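PDB 5ZVV: AimR transcriptional regulator from Bacillus phage phi3T, which activates transcription of the phage aimX locus as a dimer, and is switched off when the arbitrium peptide makes it monomeric, leading to lysogeny. Local coordinates for residues Ala145-Leu148 against Phe149-Asn152; Arg135-Lys139 against Cys140-Ser144. All coordinates share one frame; numbering follows the deposited sequence.

Contact 1: residues Ala145-Leu148 against Phe149-Asn152; sequences AEML and FFSN
M147 CE comes to the F150 ring at a slant. Y117 stacks on the same ring, and H120 meets it edge-to-face. The F149 ring belongs to another side of the helix. It lies nearly parallel to the ring of F189, and E146 O lies 3.1 Å from F149 CB, at the base of the ring. M147 is a selenomethionine. Its selenium lies 5.5 Å from the centroid of the F150 ring, 60° off the ring normal, a Met-aromatic contact. The two side chains run side by side in the same direction. M147 bends at chi2 and chi3, which brings CE to 3.8 Å from F150 CB. These residues form the first turns of helix 145-161, in an all-helical fold whose family belongs to the TPR clan. Backbone bonds hold the turns, with F149 N to A145 O and F150 N to E146 O both 2.7 Å. M147 O is gripped twice by S151. The backbone N comes in nearly straight at 2.7 Å. The hydroxyl adds a second bond, OG to M147 O at 2.9 Å, with OG tilted 23° from the carbonyl plane. With chi1 at 62°, OG sits between its own N and carbonyl carbon, close enough to reach back one turn. N152 uses its amide instead. ND2 donates to L148 O over 2.9 Å, and the acceptor lies close to the amide plane.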
# COMPACT_ATOMS: atom_id res chain seq x y z
N ALA A 145 -12.03 -6.20 23.75
CA ALA A 145 -11.33 -5.03 23.23
C ALA A 145 -9.90 -5.38 22.84
O ALA A 145 -9.45 -5.08 21.72
CB ALA A 145 -11.35 -3.91 24.27
N GLU A 146 -9.17 -6.05 23.74
CA GLU A 146 -7.78 -6.40 23.50
C GLU A 146 -7.59 -7.05 22.14
O GLU A 146 -6.79 -6.58 21.31
CB GLU A 146 -7.27 -7.33 24.61
CG GLU A 146 -7.14 -6.68 25.98
CD GLU A 146 -8.45 -6.63 26.74
OE1 GLU A 146 -9.43 -7.27 26.29
OE2 GLU A 146 -8.50 -5.97 27.80
N MSE A 147 -8.34 -8.11 21.87
CA MSE A 147 -8.17 -8.81 20.60
C MSE A 147 -8.67 -7.96 19.44
O MSE A 147 -8.06 -7.95 18.38
CB MSE A 147 -8.86 -10.17 20.64
CG MSE A 147 -8.07 -11.22 21.42
SE MSE A 147 -6.16 -11.27 20.94
CE MSE A 147 -5.42 -10.09 22.32
N LEU A 148 -9.76 -7.20 19.67
CA LEU A 148 -10.17 -6.22 18.67
C LEU A 148 -9.02 -5.30 18.32
O LEU A 148 -8.83 -4.93 17.15
CB LEU A 148 -11.37 -5.41 19.18
CG LEU A 148 -12.75 -6.06 19.10
CD1 LEU A 148 -13.78 -5.18 19.81
CD2 LEU A 148 -13.16 -6.30 17.65
N PHE A 149 -8.21 -4.95 19.32
CA PHE A 149 -6.99 -4.19 19.06
C PHE A 149 -5.98 -5.05 18.31
O PHE A 149 -5.50 -4.66 17.23
CB PHE A 149 -6.42 -3.68 20.38
CG PHE A 149 -5.24 -2.76 20.23
CD1 PHE A 149 -3.96 -3.26 20.08
CD2 PHE A 149 -5.41 -1.39 20.28
CE1 PHE A 149 -2.87 -2.42 19.96
CE2 PHE A 149 -4.33 -0.53 20.15
CZ PHE A 149 -3.06 -1.05 19.99
N PHE A 150 -5.68 -6.24 18.84
CA PHE A 150 -4.52 -6.98 18.34
C PHE A 150 -4.77 -7.56 16.96
O PHE A 150 -3.84 -7.66 16.15
CB PHE A 150 -4.14 -8.09 19.32
CG PHE A 150 -2.81 -8.72 19.02
CD1 PHE A 150 -1.63 -8.05 19.31
CD2 PHE A 150 -2.73 -9.98 18.44
CE1 PHE A 150 -0.40 -8.62 19.03
CE2 PHE A 150 -1.51 -10.56 18.16
CZ PHE A 150 -0.34 -9.88 18.45
N SER A 151 -6.02 -7.94 16.66
CA SER A 151 -6.33 -8.41 15.32
C SER A 151 -6.07 -7.34 14.27
O SER A 151 -5.97 -7.66 13.08
CB SER A 151 -7.79 -8.87 15.24
OG SER A 151 -8.68 -7.81 15.52
N ASN A 152 -5.95 -6.07 14.68
CA ASN A 152 -5.53 -5.02 13.76
C ASN A 152 -4.05 -4.70 13.88
O ASN A 152 -3.37 -4.56 12.85
CB ASN A 152 -6.36 -3.75 14.01
CG ASN A 152 -7.77 -3.88 13.48
OD1 ASN A 152 -8.00 -3.81 12.27
ND2 ASN A 152 -8.73 -4.08 14.38

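Contact 2: residues Arg135-Lys139 against Cys140-Ser144; sequences RESGK and CKIKS
I142 folds back on S137 just past the C-terminal end of helix 130-139. This is the turn between two successive helices of an all-helical protein whose family belongs to the TPR clan. The chain leaves the helix at K141, whose positive phi of 51° turns it into the loop before helix 145-161. From CB of I142, the longer branch heads for the last helical turn. Its CG1 lies 3.8 Å from S137 O. Its tip, CD1, reaches 3.6 Å from S137 O and 3.3 Å from S137 OG. The branch packs against the carbonyl oxygen and the hydroxyl of S137. S137 turns OG anti to its nitrogen (chi1 180°), the position in which CD1 meets it. The backbone grip is slack here. C140 N shares its hydrogen between E136 O at 3.2 Å and S137 O at 3.4 Å, and both bonds are weak. The buried C140 side chain bends back over the same turn and packs on K115 of helix 108-124. At the far end of the loop, S144 N-caps the next helix, OG to M147 N, and E112 bonds K143 N and S144 OG through its two carboxylate oxygens. R135 and K139 pack on I134 and G138 of the second subunit, so the helix end also borders the dimer contact. C140 SG ends 3.2 Å from E136 O.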
# COMPACT_ATOMS: atom_id res chain seq x y z
N ARG A 135 -10.17 -12.22 6.73
CA ARG A 135 -11.43 -12.97 6.71
C ARG A 135 -11.55 -13.88 7.92
O ARG A 135 -12.57 -13.88 8.62
CB ARG A 135 -11.53 -13.79 5.42
CG ARG A 135 -11.53 -12.95 4.16
CD ARG A 135 -11.75 -13.81 2.92
NE ARG A 135 -11.28 -13.14 1.72
CZ ARG A 135 -10.11 -13.39 1.13
NH1 ARG A 135 -9.31 -14.31 1.64
NH2 ARG A 135 -9.76 -12.73 0.04
N GLU A 136 -10.51 -14.67 8.20
CA GLU A 136 -10.52 -15.54 9.37
C GLU A 136 -10.70 -14.74 10.65
O GLU A 136 -11.40 -15.17 11.57
CB GLU A 136 -9.23 -16.37 9.42
CG GLU A 136 -9.35 -17.73 8.78
CD GLU A 136 -10.36 -18.61 9.48
OE1 GLU A 136 -10.28 -18.73 10.72
OE2 GLU A 136 -11.24 -19.17 8.80
N SER A 137 -10.06 -13.57 10.72
CA SER A 137 -10.31 -12.67 11.85
C SER A 137 -11.78 -12.28 11.92
O SER A 137 -12.34 -12.12 13.01
CB SER A 137 -9.42 -11.43 11.73
OG SER A 137 -9.65 -10.54 12.81
N GLY A 138 -12.42 -12.12 10.76
CA GLY A 138 -13.84 -11.82 10.75
C GLY A 138 -14.70 -12.98 11.22
O GLY A 138 -15.75 -12.76 11.83
N LYS A 139 -14.27 -14.21 10.96
CA LYS A 139 -15.05 -15.37 11.37
C LYS A 139 -14.98 -15.61 12.87
O LYS A 139 -15.89 -16.24 13.42
CB LYS A 139 -14.57 -16.62 10.63
CG LYS A 139 -14.62 -16.49 9.12
CD LYS A 139 -16.02 -16.17 8.63
CE LYS A 139 -16.11 -16.20 7.11
NZ LYS A 139 -15.15 -15.23 6.48
N CYS A 140 -13.95 -15.12 13.55
CA CYS A 140 -13.77 -15.37 14.97
C CYS A 140 -14.82 -14.69 15.84
O CYS A 140 -14.95 -15.06 17.01
CB CYS A 140 -12.38 -14.92 15.42
SG CYS A 140 -11.00 -15.83 14.67
N LYS A 141 -15.57 -13.73 15.30
CA LYS A 141 -16.53 -12.93 16.07
C LYS A 141 -15.85 -12.35 17.32
O LYS A 141 -16.24 -12.62 18.46
CB LYS A 141 -17.77 -13.74 16.43
CG LYS A 141 -18.53 -14.27 15.22
CD LYS A 141 -19.66 -15.22 15.62
CE LYS A 141 -20.80 -14.48 16.30
NZ LYS A 141 -21.93 -15.39 16.64
N ILE A 142 -14.82 -11.55 17.07
CA ILE A 142 -13.98 -11.03 18.14
C ILE A 142 -14.78 -10.06 19.00
O ILE A 142 -15.37 -9.10 18.50
CB ILE A 142 -12.73 -10.35 17.55
CG1 ILE A 142 -11.93 -11.36 16.73
CG2 ILE A 142 -11.88 -9.73 18.65
CD1 ILE A 142 -10.81 -10.75 15.93
N LYS A 143 -14.80 -10.32 20.31
CA LYS A 143 -15.58 -9.53 21.26
C LYS A 143 -14.74 -8.67 22.18
O LYS A 143 -15.08 -7.51 22.40
CB LYS A 143 -16.45 -10.46 22.12
CG LYS A 143 -17.23 -11.51 21.35
CD LYS A 143 -18.42 -10.92 20.62
CE LYS A 143 -19.37 -12.01 20.16
NZ LYS A 143 -20.59 -11.46 19.51
N SER A 144 -13.66 -9.22 22.72
CA SER A 144 -12.85 -8.48 23.68
C SER A 144 -12.16 -7.30 23.01
O SER A 144 -11.74 -7.38 21.85
CB SER A 144 -11.80 -9.39 24.32
OG SER A 144 -10.77 -9.70 23.39

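Contact 1 and contact 2 follow each other along the chain, their centres about 10 Å apart. Contact 2 ends helix 130-139 and bridges to helix 145-161, which contact 1 opens. Contact 1 is the more buried. Its phenylalanines face helices 108-124 and 184-203, and its backbone bonds are short and regular. Contact 2 lies farther from the chain centre, with exposed lysines, weak bonds and the second subunit beside it. Neither is wholly core or wholly surface. They touch through I142 and S137. S137 OG, 3.5 Å from S151 CB, brings the two successive helices together. I142 packs from the loop between them onto M147, with I142 CG2 3.6 Å from M147 CB.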